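Local atomic coordinates of lectin (Cicer arietinum, PDB entry 3V6N), a protein that agglutinates red blood cells as a four-bladed beta-propeller plant albumin of the hemopexin fold and holds calcium and sodium ions. Residues E17-I22 against Y26-Y31; D69-E74 against A123-K128; A75-E80 against A84-A89; E191-I196 against L214-S219. All coordinates share one frame; numbering follows the deposited sequence.

Interaction 1 (E17-I22 against Y26-Y31); sequences EAYLFI and YVLLDY
One face of the Y19 ring is covered by L28, whose CD1 sits 3.9 Å from the ring centroid and 13° off the normal, a CH-pi contact over the middle of the ring. At the edge of the same ring, near its plane, lies CD2 of Y26. The F21 and Y26 rings are inclined by 28° and strongly displaced, centroids 5.9 Å apart, with little face-to-face overlap; the close touch is instead F21 CD1 against Y26 CB at 3.4 Å. Y31 brings the edge of its ring to the backbone of E17 and A18. L28 has CG trans to its own N (chi1 170°), which swings CD1 toward the neighbouring strand and over Y19. The other side of the sheet carries A18, L20, V27 and L29, where L20 CD1 meets L29 CD2 at 3.9 Å. Between the two layers the backbones form an antiparallel beta hairpin within a blade of the hemopexin-type propeller: A18 and L29 exchange N-H...O bonds of 2.8 Å from A18 N to L29 O and from L29 N to A18 O, and L20 and V27 are paired likewise. The carboxylate of E17 passes L28, and its OE1 is bonded to H91. Strand 6-11 flanks the hairpin next to 17-22, strands 39-41 and 43-46 pair with 25-30, and F177 of strand 175-178 packs on A18 and L20.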
# COMPACT_ATOMS: atom_id res chain seq x y z
N GLU A 17 7.76 23.36 -16.48
CA GLU A 17 6.69 22.94 -15.58
C GLU A 17 7.18 21.86 -14.62
O GLU A 17 7.99 21.00 -15.01
CB GLU A 17 5.47 22.43 -16.37
CG GLU A 17 4.86 23.52 -17.25
CD GLU A 17 3.57 23.10 -17.95
OE1 GLU A 17 2.91 22.12 -17.52
OE2 GLU A 17 3.21 23.78 -18.94
N ALA A 18 6.72 21.91 -13.38
CA ALA A 18 7.04 20.86 -12.40
C ALA A 18 5.85 20.61 -11.48
O ALA A 18 5.10 21.54 -11.17
CB ALA A 18 8.29 21.21 -11.58
N TYR A 19 5.69 19.36 -11.07
CA TYR A 19 4.68 18.92 -10.12
C TYR A 19 5.30 18.86 -8.72
O TYR A 19 6.37 18.27 -8.53
CB TYR A 19 4.14 17.52 -10.51
CG TYR A 19 3.43 17.49 -11.85
CD1 TYR A 19 2.05 17.66 -11.93
CD2 TYR A 19 4.14 17.34 -13.04
CE1 TYR A 19 1.38 17.66 -13.17
CE2 TYR A 19 3.49 17.32 -14.28
CZ TYR A 19 2.12 17.50 -14.34
OH TYR A 19 1.49 17.50 -15.56
N LEU A 20 4.61 19.48 -7.77
CA LEU A 20 5.04 19.58 -6.40
C LEU A 20 3.96 18.98 -5.53
O LEU A 20 2.80 19.32 -5.67
CB LEU A 20 5.24 21.06 -6.04
CG LEU A 20 6.25 21.81 -6.89
CD1 LEU A 20 6.10 23.31 -6.69
CD2 LEU A 20 7.63 21.34 -6.50
N PHE A 21 4.36 18.08 -4.63
CA PHE A 21 3.44 17.34 -3.79
C PHE A 21 3.59 17.78 -2.35
O PHE A 21 4.71 17.90 -1.84
CB PHE A 21 3.65 15.83 -3.96
CG PHE A 21 3.43 15.38 -5.37
CD1 PHE A 21 2.16 15.01 -5.80
CD2 PHE A 21 4.47 15.42 -6.30
CE1 PHE A 21 1.93 14.66 -7.12
CE2 PHE A 21 4.25 15.06 -7.62
CZ PHE A 21 2.97 14.67 -8.03
N ILE A 22 2.47 18.08 -1.73
CA ILE A 22 2.44 18.58 -0.37
C ILE A 22 1.32 17.83 0.33
O ILE A 22 0.18 17.84 -0.14
CB ILE A 22 2.13 20.10 -0.34
CG1 ILE A 22 3.15 20.87 -1.18
CG2 ILE A 22 2.09 20.60 1.10
CD1 ILE A 22 2.54 22.03 -1.94
N TYR A 26 -1.32 18.25 -4.45
CA TYR A 26 -0.29 18.71 -5.37
C TYR A 26 -0.64 20.02 -6.07
O TYR A 26 -1.81 20.44 -6.12
CB TYR A 26 0.02 17.64 -6.41
CG TYR A 26 -0.99 17.51 -7.53
CD1 TYR A 26 -2.23 16.89 -7.31
CD2 TYR A 26 -0.70 17.96 -8.81
CE1 TYR A 26 -3.15 16.75 -8.34
CE2 TYR A 26 -1.62 17.83 -9.84
CZ TYR A 26 -2.84 17.23 -9.60
OH TYR A 26 -3.75 17.08 -10.62
N VAL A 27 0.42 20.63 -6.61
CA VAL A 27 0.36 21.78 -7.49
C VAL A 27 1.19 21.52 -8.76
O VAL A 27 2.26 20.89 -8.72
CB VAL A 27 0.89 23.04 -6.75
CG1 VAL A 27 1.26 24.17 -7.69
CG2 VAL A 27 -0.15 23.53 -5.74
N LEU A 28 0.68 22.00 -9.89
CA LEU A 28 1.45 22.06 -11.11
C LEU A 28 1.93 23.48 -11.27
O LEU A 28 1.11 24.41 -11.34
CB LEU A 28 0.59 21.67 -12.32
CG LEU A 28 1.20 21.92 -13.72
CD1 LEU A 28 2.58 21.27 -13.86
CD2 LEU A 28 0.25 21.43 -14.82
N LEU A 29 3.25 23.65 -11.33
CA LEU A 29 3.85 24.97 -11.35
C LEU A 29 4.59 25.25 -12.67
O LEU A 29 5.29 24.36 -13.18
CB LEU A 29 4.82 25.14 -10.17
CG LEU A 29 5.46 26.51 -9.92
CD1 LEU A 29 4.49 27.50 -9.31
CD2 LEU A 29 6.67 26.34 -9.01
N ASP A 30 4.39 26.45 -13.22
CA ASP A 30 5.32 27.05 -14.19
C ASP A 30 6.37 27.72 -13.34
O ASP A 30 6.12 28.75 -12.75
CB ASP A 30 4.63 28.10 -15.07
CG ASP A 30 5.56 28.72 -16.11
OD1 ASP A 30 6.80 28.83 -15.90
OD2 ASP A 30 5.05 29.11 -17.17
N TYR A 31 7.55 27.13 -13.25
CA TYR A 31 8.52 27.58 -12.24
C TYR A 31 9.48 28.66 -12.73
O TYR A 31 10.32 29.12 -11.95
CB TYR A 31 9.24 26.39 -11.61
CG TYR A 31 10.13 25.60 -12.54
CD1 TYR A 31 9.62 24.54 -13.29
CD2 TYR A 31 11.49 25.91 -12.65
CE1 TYR A 31 10.44 23.82 -14.14
CE2 TYR A 31 12.31 25.19 -13.49
CZ TYR A 31 11.78 24.15 -14.22
OH TYR A 31 12.62 23.43 -15.04

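Interaction 2 (D69-E74 against A123-K128); sequences DTEYNE and AFRSTK. With NA (sodium ion), chain G.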
# COMPACT_ATOMS: atom_id res chain seq x y z
N ASP A 69 11.04 12.03 -12.61
CA ASP A 69 10.84 11.88 -14.04
C ASP A 69 11.76 10.81 -14.58
O ASP A 69 12.90 10.64 -14.11
CB ASP A 69 11.18 13.22 -14.73
CG ASP A 69 10.76 13.25 -16.19
OD1 ASP A 69 9.61 12.85 -16.51
OD2 ASP A 69 11.59 13.68 -17.03
N THR A 70 11.27 10.03 -15.54
CA THR A 70 12.15 9.08 -16.21
C THR A 70 12.38 9.57 -17.64
O THR A 70 13.35 10.27 -17.89
CB THR A 70 11.63 7.61 -16.16
OG1 THR A 70 10.30 7.53 -16.71
CG2 THR A 70 11.63 7.09 -14.74
N GLU A 71 11.49 9.20 -18.55
CA GLU A 71 11.51 9.63 -19.93
C GLU A 71 10.07 9.68 -20.42
O GLU A 71 9.18 9.04 -19.85
CB GLU A 71 12.34 8.67 -20.81
CG GLU A 71 13.86 8.77 -20.64
CD GLU A 71 14.52 9.77 -21.57
OE1 GLU A 71 13.81 10.39 -22.40
OE2 GLU A 71 15.76 9.93 -21.50
N TYR A 72 9.86 10.44 -21.49
CA TYR A 72 8.55 10.67 -22.04
C TYR A 72 7.65 11.26 -20.97
O TYR A 72 8.02 12.25 -20.32
CB TYR A 72 7.98 9.40 -22.67
CG TYR A 72 8.87 8.92 -23.77
CD1 TYR A 72 9.74 7.84 -23.59
CD2 TYR A 72 8.91 9.61 -24.99
CE1 TYR A 72 10.59 7.42 -24.60
CE2 TYR A 72 9.75 9.20 -26.02
CZ TYR A 72 10.59 8.11 -25.82
OH TYR A 72 11.42 7.71 -26.85
N ASN A 73 6.51 10.65 -20.75
CA ASN A 73 5.59 11.16 -19.76
C ASN A 73 5.46 10.20 -18.58
O ASN A 73 4.40 10.07 -18.01
CB ASN A 73 4.22 11.39 -20.41
CG ASN A 73 4.27 12.42 -21.51
OD1 ASN A 73 4.99 13.42 -21.40
ND2 ASN A 73 3.50 12.21 -22.57
N GLU A 74 6.55 9.52 -18.24
CA GLU A 74 6.48 8.53 -17.18
C GLU A 74 7.33 8.93 -15.98
O GLU A 74 8.43 9.44 -16.15
CB GLU A 74 6.85 7.14 -17.71
CG GLU A 74 5.96 6.69 -18.87
CD GLU A 74 6.44 5.40 -19.52
OE1 GLU A 74 7.29 4.71 -18.94
OE2 GLU A 74 5.95 5.08 -20.61
N ALA A 123 14.55 12.53 -4.75
CA ALA A 123 15.18 11.98 -5.93
C ALA A 123 15.16 12.99 -7.05
O ALA A 123 14.23 13.80 -7.14
CB ALA A 123 14.47 10.71 -6.37
N PHE A 124 16.19 12.97 -7.89
CA PHE A 124 16.11 13.75 -9.12
C PHE A 124 16.82 13.09 -10.31
O PHE A 124 17.80 12.37 -10.14
CB PHE A 124 16.50 15.23 -8.94
CG PHE A 124 17.97 15.47 -8.73
CD1 PHE A 124 18.49 15.61 -7.45
CD2 PHE A 124 18.83 15.63 -9.82
CE1 PHE A 124 19.84 15.87 -7.24
CE2 PHE A 124 20.19 15.89 -9.62
CZ PHE A 124 20.69 16.01 -8.33
N ARG A 125 16.28 13.35 -11.49
CA ARG A 125 16.75 12.78 -12.74
C ARG A 125 18.04 13.45 -13.21
O ARG A 125 18.08 14.67 -13.35
CB ARG A 125 15.63 12.91 -13.81
CG ARG A 125 15.97 12.41 -15.20
CD ARG A 125 16.00 10.90 -15.29
NE ARG A 125 15.86 10.49 -16.69
CZ ARG A 125 16.87 10.28 -17.53
NH1 ARG A 125 18.14 10.43 -17.13
NH2 ARG A 125 16.61 9.92 -18.78
N SER A 126 19.09 12.66 -13.42
CA SER A 126 20.35 13.17 -13.98
C SER A 126 20.23 13.60 -15.44
O SER A 126 19.29 13.18 -16.14
CB SER A 126 21.46 12.10 -13.86
OG SER A 126 22.69 12.57 -14.38
N THR A 127 21.16 14.43 -15.92
CA THR A 127 21.30 14.66 -17.37
C THR A 127 21.99 13.48 -18.06
O THR A 127 21.85 13.30 -19.28
CB THR A 127 22.11 15.94 -17.69
OG1 THR A 127 23.32 15.95 -16.91
CG2 THR A 127 21.29 17.19 -17.37
N LYS A 128 22.73 12.67 -17.31
CA LYS A 128 23.50 11.57 -17.91
C LYS A 128 22.67 10.31 -18.11
O LYS A 128 22.10 9.78 -17.16
CB LYS A 128 24.76 11.26 -17.08
CG LYS A 128 25.64 10.15 -17.66
CD LYS A 128 26.77 9.76 -16.71
CE LYS A 128 27.49 8.50 -17.18
NZ LYS A 128 28.29 8.71 -18.42
NA NA G . 11.99 14.40 -7.24
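R125 reaches across to the backbone carbonyls of D69 and T70 and to the side chain of E71, joining two neighbouring blades of the hemopexin-type beta-propeller. R125 NE gives a nearly straight bond to T70 O, 2.8 Å with 171° at the hydrogen, and that oxygen lies almost in the guanidinium plane. R125 NH2 adds a weak bond to the same carbonyl and a salt bridge of 2.8 Å to E71 OE2. OE2 alone of the carboxylate oxygens makes the salt bridge, and the carboxylate and guanidinium planes are 59° apart. CD of R125 rests 3.3 Å from D69 O. The chain leaves the strand with CG turned beside the carbonyl carbon and then bends at chi2 (74°), which turns the guanidinium edge toward the three residues. NH1 is bonded outside the contact to G129 O, helping to fix the rotation of the group, and Y145 packs on R125, T70 and E71. Further out, the 69-74 loop is closed on itself, for E74 O accepts from both T70 N and T70 OG1. At the start of the other segment A123 O binds the sodium ion at 2.3 Å, together with the carbonyl oxygens of A9, S67 and A176.

Interaction 3 (A75-E80 against A84-A89); sequences AFIFYE and ARIDYA
I86 N donates to A75 O over 2.8 Å at 176°, the shortest and straightest of four backbone bonds in this antiparallel beta hairpin of a propeller blade. A75 N answers with a bond to I86 O, and I77 and A84 form the second hydrogen-bonded pair. F76 and R85 stand opposite each other between them as a non-hydrogen-bonded pair, where F76 CA lies 3.3 Å from A84 O in a CA-H...O contact. Their side chains share one side of the sheet. R85 lays its CB over one face of the F76 ring, 4.0 Å from CE1, and then bends so that F76 CZ lies over one face of the guanidinium, the two planes 42° apart. R85 NH1 also has a long, weak ion pair with E74 OE1. The opposite side carries A75, I77, A84 and I86. The two isoleucines cross at about a right angle, I77 CG2 meeting I86 CD1 at 4.0 Å, and F59 of helix 58-62 packs on I77 and A84. Next to the pair, strand 66-69 flanks 74-79 and strand 96-103 flanks 82-87. Just past the strand, Y88 points toward A75; its hydroxyl is bonded to D69, and F10 meets its ring. With CG between the backbone N and the carbonyl carbon (chi1 59°), the ring brings Y88 CD1 to 3.8 Å from A75 CB.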
# COMPACT_ATOMS: atom_id res chain seq x y z
N ALA A 75 6.80 8.71 -14.78
CA ALA A 75 7.51 9.02 -13.53
C ALA A 75 7.38 7.90 -12.49
O ALA A 75 6.38 7.19 -12.48
CB ALA A 75 6.98 10.32 -12.94
N PHE A 76 8.40 7.73 -11.65
CA PHE A 76 8.30 6.85 -10.49
C PHE A 76 7.79 7.71 -9.35
O PHE A 76 8.24 8.84 -9.14
CB PHE A 76 9.65 6.21 -10.11
CG PHE A 76 9.96 4.93 -10.85
CD1 PHE A 76 9.40 3.72 -10.45
CD2 PHE A 76 10.81 4.93 -11.95
CE1 PHE A 76 9.67 2.54 -11.15
CE2 PHE A 76 11.09 3.77 -12.66
CZ PHE A 76 10.52 2.57 -12.26
N ILE A 77 6.81 7.18 -8.63
CA ILE A 77 6.29 7.87 -7.45
C ILE A 77 6.45 6.91 -6.27
O ILE A 77 6.50 5.69 -6.47
CB ILE A 77 4.82 8.35 -7.65
CG1 ILE A 77 3.91 7.14 -7.94
CG2 ILE A 77 4.74 9.40 -8.77
CD1 ILE A 77 2.43 7.44 -7.82
N PHE A 78 6.58 7.43 -5.06
CA PHE A 78 6.77 6.59 -3.88
C PHE A 78 5.84 7.01 -2.75
O PHE A 78 5.44 8.17 -2.68
CB PHE A 78 8.20 6.69 -3.34
CG PHE A 78 9.25 6.22 -4.31
CD1 PHE A 78 9.89 5.01 -4.10
CD2 PHE A 78 9.60 6.98 -5.42
CE1 PHE A 78 10.87 4.58 -4.98
CE2 PHE A 78 10.57 6.56 -6.31
CZ PHE A 78 11.21 5.35 -6.09
N TYR A 79 5.50 6.06 -1.89
CA TYR A 79 4.93 6.35 -0.58
C TYR A 79 5.44 5.30 0.42
O TYR A 79 5.20 4.09 0.25
CB TYR A 79 3.40 6.38 -0.59
CG TYR A 79 2.87 6.57 0.83
CD1 TYR A 79 2.99 7.81 1.46
CD2 TYR A 79 2.30 5.51 1.54
CE1 TYR A 79 2.54 7.99 2.75
CE2 TYR A 79 1.84 5.69 2.84
CZ TYR A 79 1.96 6.93 3.43
OH TYR A 79 1.52 7.14 4.73
N GLU A 80 6.15 5.77 1.44
CA GLU A 80 6.85 4.89 2.37
C GLU A 80 7.60 3.79 1.61
O GLU A 80 8.38 4.09 0.69
CB GLU A 80 5.88 4.32 3.41
CG GLU A 80 5.37 5.35 4.42
CD GLU A 80 4.35 4.79 5.42
OE1 GLU A 80 4.04 3.58 5.38
OE2 GLU A 80 3.85 5.57 6.26
N ALA A 84 5.47 3.08 -7.61
CA ALA A 84 4.77 2.75 -8.84
C ALA A 84 5.37 3.54 -10.00
O ALA A 84 5.92 4.62 -9.79
CB ALA A 84 3.27 3.02 -8.71
N ARG A 85 5.27 2.99 -11.21
CA ARG A 85 5.61 3.74 -12.42
C ARG A 85 4.32 4.24 -13.06
O ARG A 85 3.42 3.45 -13.36
CB ARG A 85 6.40 2.86 -13.40
CG ARG A 85 7.00 3.67 -14.55
CD ARG A 85 7.03 2.86 -15.84
NE ARG A 85 7.99 1.76 -15.86
CZ ARG A 85 9.27 1.83 -16.25
NH1 ARG A 85 9.82 2.99 -16.62
NH2 ARG A 85 10.03 0.73 -16.25
N ILE A 86 4.20 5.55 -13.23
CA ILE A 86 2.97 6.09 -13.82
C ILE A 86 3.18 6.87 -15.13
O ILE A 86 4.25 7.41 -15.38
CB ILE A 86 2.17 7.00 -12.84
CG1 ILE A 86 3.01 8.22 -12.39
CG2 ILE A 86 1.60 6.19 -11.68
CD1 ILE A 86 2.17 9.35 -11.84
N ASP A 87 2.13 6.89 -15.95
CA ASP A 87 2.05 7.82 -17.06
C ASP A 87 1.27 9.01 -16.53
O ASP A 87 0.08 8.89 -16.27
CB ASP A 87 1.32 7.16 -18.24
CG ASP A 87 1.13 8.11 -19.44
OD1 ASP A 87 1.25 9.35 -19.32
OD2 ASP A 87 0.81 7.60 -20.53
N TYR A 88 1.93 10.15 -16.35
CA TYR A 88 1.28 11.32 -15.75
C TYR A 88 0.58 12.23 -16.77
O TYR A 88 -0.05 13.23 -16.40
CB TYR A 88 2.25 12.11 -14.84
CG TYR A 88 3.50 12.65 -15.53
CD1 TYR A 88 4.68 11.90 -15.55
CD2 TYR A 88 3.51 13.91 -16.14
CE1 TYR A 88 5.82 12.37 -16.16
CE2 TYR A 88 4.64 14.39 -16.78
CZ TYR A 88 5.80 13.63 -16.77
OH TYR A 88 6.94 14.09 -17.38
N ALA A 89 0.69 11.87 -18.06
CA ALA A 89 -0.16 12.43 -19.12
C ALA A 89 -0.47 13.92 -18.94
O ALA A 89 -1.61 14.28 -18.67
CB ALA A 89 -1.47 11.64 -19.20

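Interaction 4 (E191-I196 against L214-S219); sequences EYYARI and LDYWPS
The two backbones stay well apart: the closest CA atoms, those of Y193 on the strand and Y216 at the end of helix 213-216, are 9.0 Å from each other. Two tyrosines and a water bridge the gap. Y193 and Y216 cross at about a right angle, with ring planes at 35° and centroids 5.0 Å apart, and Y193 CE2 lies over one face of the Y216 ring, toward the rim. The phenol end of Y193 does the touching: its OH lies 3.2 Å from Y216 CD1, while CE1 rests 3.6 Å from Y216 CB. CG of Y216 is anti to the backbone N (chi1 -172°), carrying the ring from the helix toward the strand. Y216 OH is hydrogen-bonded to Y186 OH of strand 184-189 and lies 4.1 Å from R195 CD. The R195 guanidinium is turned almost parallel to the Y216 ring. At the other end of the contact the water donates to E191 O at 2.7 Å and accepts from L214 N at 3.1 Å. Within this last blade, strand 210-212 pairs with 192-197 and leads into the helix. Between 191-196 and 214-219 the direct contact is thus aromatic and van der Waals, and the water carries the polar link.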
# COMPACT_ATOMS: atom_id res chain seq x y z
N GLU A 191 11.25 25.49 4.80
CA GLU A 191 10.95 26.70 4.03
C GLU A 191 12.05 27.08 3.03
O GLU A 191 11.94 28.11 2.37
CB GLU A 191 10.64 27.88 4.97
CG GLU A 191 11.80 28.31 5.86
CD GLU A 191 11.37 29.03 7.13
OE1 GLU A 191 12.27 29.38 7.95
OE2 GLU A 191 10.15 29.25 7.35
N TYR A 192 13.08 26.24 2.92
CA TYR A 192 14.26 26.55 2.12
C TYR A 192 14.42 25.71 0.85
O TYR A 192 13.93 24.59 0.76
CB TYR A 192 15.55 26.42 2.95
CG TYR A 192 15.54 27.27 4.21
CD1 TYR A 192 15.51 28.66 4.13
CD2 TYR A 192 15.53 26.68 5.47
CE1 TYR A 192 15.50 29.45 5.28
CE2 TYR A 192 15.52 27.45 6.62
CZ TYR A 192 15.50 28.83 6.52
OH TYR A 192 15.48 29.59 7.66
N TYR A 193 15.14 26.28 -0.10
CA TYR A 193 15.57 25.59 -1.30
C TYR A 193 17.02 25.99 -1.59
O TYR A 193 17.49 27.03 -1.11
CB TYR A 193 14.68 25.94 -2.51
CG TYR A 193 15.07 27.24 -3.19
CD1 TYR A 193 14.67 28.48 -2.65
CD2 TYR A 193 15.86 27.25 -4.33
CE1 TYR A 193 15.04 29.68 -3.24
CE2 TYR A 193 16.23 28.45 -4.94
CZ TYR A 193 15.82 29.65 -4.39
OH TYR A 193 16.19 30.85 -4.97
N ALA A 194 17.71 25.16 -2.37
CA ALA A 194 18.95 25.54 -3.03
C ALA A 194 18.84 25.15 -4.49
O ALA A 194 18.31 24.09 -4.82
CB ALA A 194 20.13 24.84 -2.39
N ARG A 195 19.34 26.02 -5.36
CA ARG A 195 19.51 25.69 -6.75
C ARG A 195 20.97 25.32 -6.92
O ARG A 195 21.83 26.16 -6.74
CB ARG A 195 19.12 26.89 -7.62
CG ARG A 195 19.16 26.67 -9.13
CD ARG A 195 18.54 27.85 -9.87
NE ARG A 195 19.11 29.12 -9.42
CZ ARG A 195 20.04 29.81 -10.07
NH1 ARG A 195 20.52 29.40 -11.23
NH2 ARG A 195 20.48 30.95 -9.55
N ILE A 196 21.25 24.05 -7.23
CA ILE A 196 22.62 23.57 -7.44
C ILE A 196 22.95 23.36 -8.92
O ILE A 196 22.06 23.15 -9.74
CB ILE A 196 22.90 22.28 -6.63
CG1 ILE A 196 22.14 21.09 -7.21
CG2 ILE A 196 22.54 22.48 -5.16
CD1 ILE A 196 22.58 19.75 -6.68
N LEU A 214 9.63 30.89 -0.89
CA LEU A 214 8.59 31.90 -1.16
C LEU A 214 9.14 33.18 -1.83
O LEU A 214 8.40 33.86 -2.54
CB LEU A 214 7.79 32.23 0.12
CG LEU A 214 6.80 31.15 0.59
CD1 LEU A 214 6.19 31.48 1.94
CD2 LEU A 214 5.70 30.90 -0.45
N ASP A 215 10.41 33.50 -1.61
CA ASP A 215 11.06 34.60 -2.34
C ASP A 215 11.26 34.26 -3.83
O ASP A 215 11.15 35.13 -4.69
CB ASP A 215 12.41 34.98 -1.72
CG ASP A 215 12.28 35.59 -0.32
OD1 ASP A 215 11.18 35.99 0.08
OD2 ASP A 215 13.32 35.67 0.37
N TYR A 216 11.57 33.00 -4.13
CA TYR A 216 11.84 32.57 -5.51
C TYR A 216 10.55 32.28 -6.29
O TYR A 216 10.47 32.56 -7.50
CB TYR A 216 12.76 31.34 -5.48
CG TYR A 216 13.30 30.87 -6.82
CD1 TYR A 216 14.34 31.55 -7.45
CD2 TYR A 216 12.82 29.71 -7.43
CE1 TYR A 216 14.87 31.10 -8.66
CE2 TYR A 216 13.33 29.26 -8.64
CZ TYR A 216 14.36 29.96 -9.25
OH TYR A 216 14.89 29.54 -10.43
N TRP A 217 9.55 31.73 -5.61
CA TRP A 217 8.23 31.51 -6.18
C TRP A 217 7.12 32.17 -5.38
O TRP A 217 6.42 31.48 -4.61
CB TRP A 217 7.94 30.01 -6.33
CG TRP A 217 8.85 29.29 -7.29
CD1 TRP A 217 9.20 29.68 -8.58
CD2 TRP A 217 9.53 28.00 -7.08
NE1 TRP A 217 10.04 28.76 -9.16
CE2 TRP A 217 10.27 27.73 -8.32
CE3 TRP A 217 9.60 27.09 -6.03
CZ2 TRP A 217 11.06 26.59 -8.47
CZ3 TRP A 217 10.38 25.93 -6.20
CH2 TRP A 217 11.10 25.70 -7.38
N PRO A 218 6.93 33.50 -5.56
CA PRO A 218 5.82 34.19 -4.89
C PRO A 218 4.44 33.62 -5.19
O PRO A 218 3.52 33.78 -4.39
CB PRO A 218 5.93 35.64 -5.42
CG PRO A 218 7.39 35.80 -5.71
CD PRO A 218 7.82 34.46 -6.25
N SER A 219 4.28 32.96 -6.35
CA SER A 219 3.01 32.35 -6.72
C SER A 219 2.56 31.24 -5.74
O SER A 219 1.41 30.82 -5.76
CB SER A 219 3.05 31.81 -8.16
OG SER A 219 3.93 30.69 -8.28
O HOH W 1 10.02 29.96 2.05

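From the N terminus, interaction 1 closes the short turn of the first blade's hairpin. Interaction 2 then spans 48 residues from the loop after strand 66-69 to strand 122-125 of the next blade, and the hairpin of interaction 3 falls wholly within that span. Interaction 4 follows in series and ties strand 192-197 to the helix near the C-terminal end. None of them cross. Interaction 1 meets interaction 3 through Y19 and Y88, and interaction 4 through W217 and S219, which join the last blade to the first, consistent with closure of the propeller ring. N73 and D69 link interaction 2 to Y88; interactions 3 and 4 lie on opposite sides of the chain's centre.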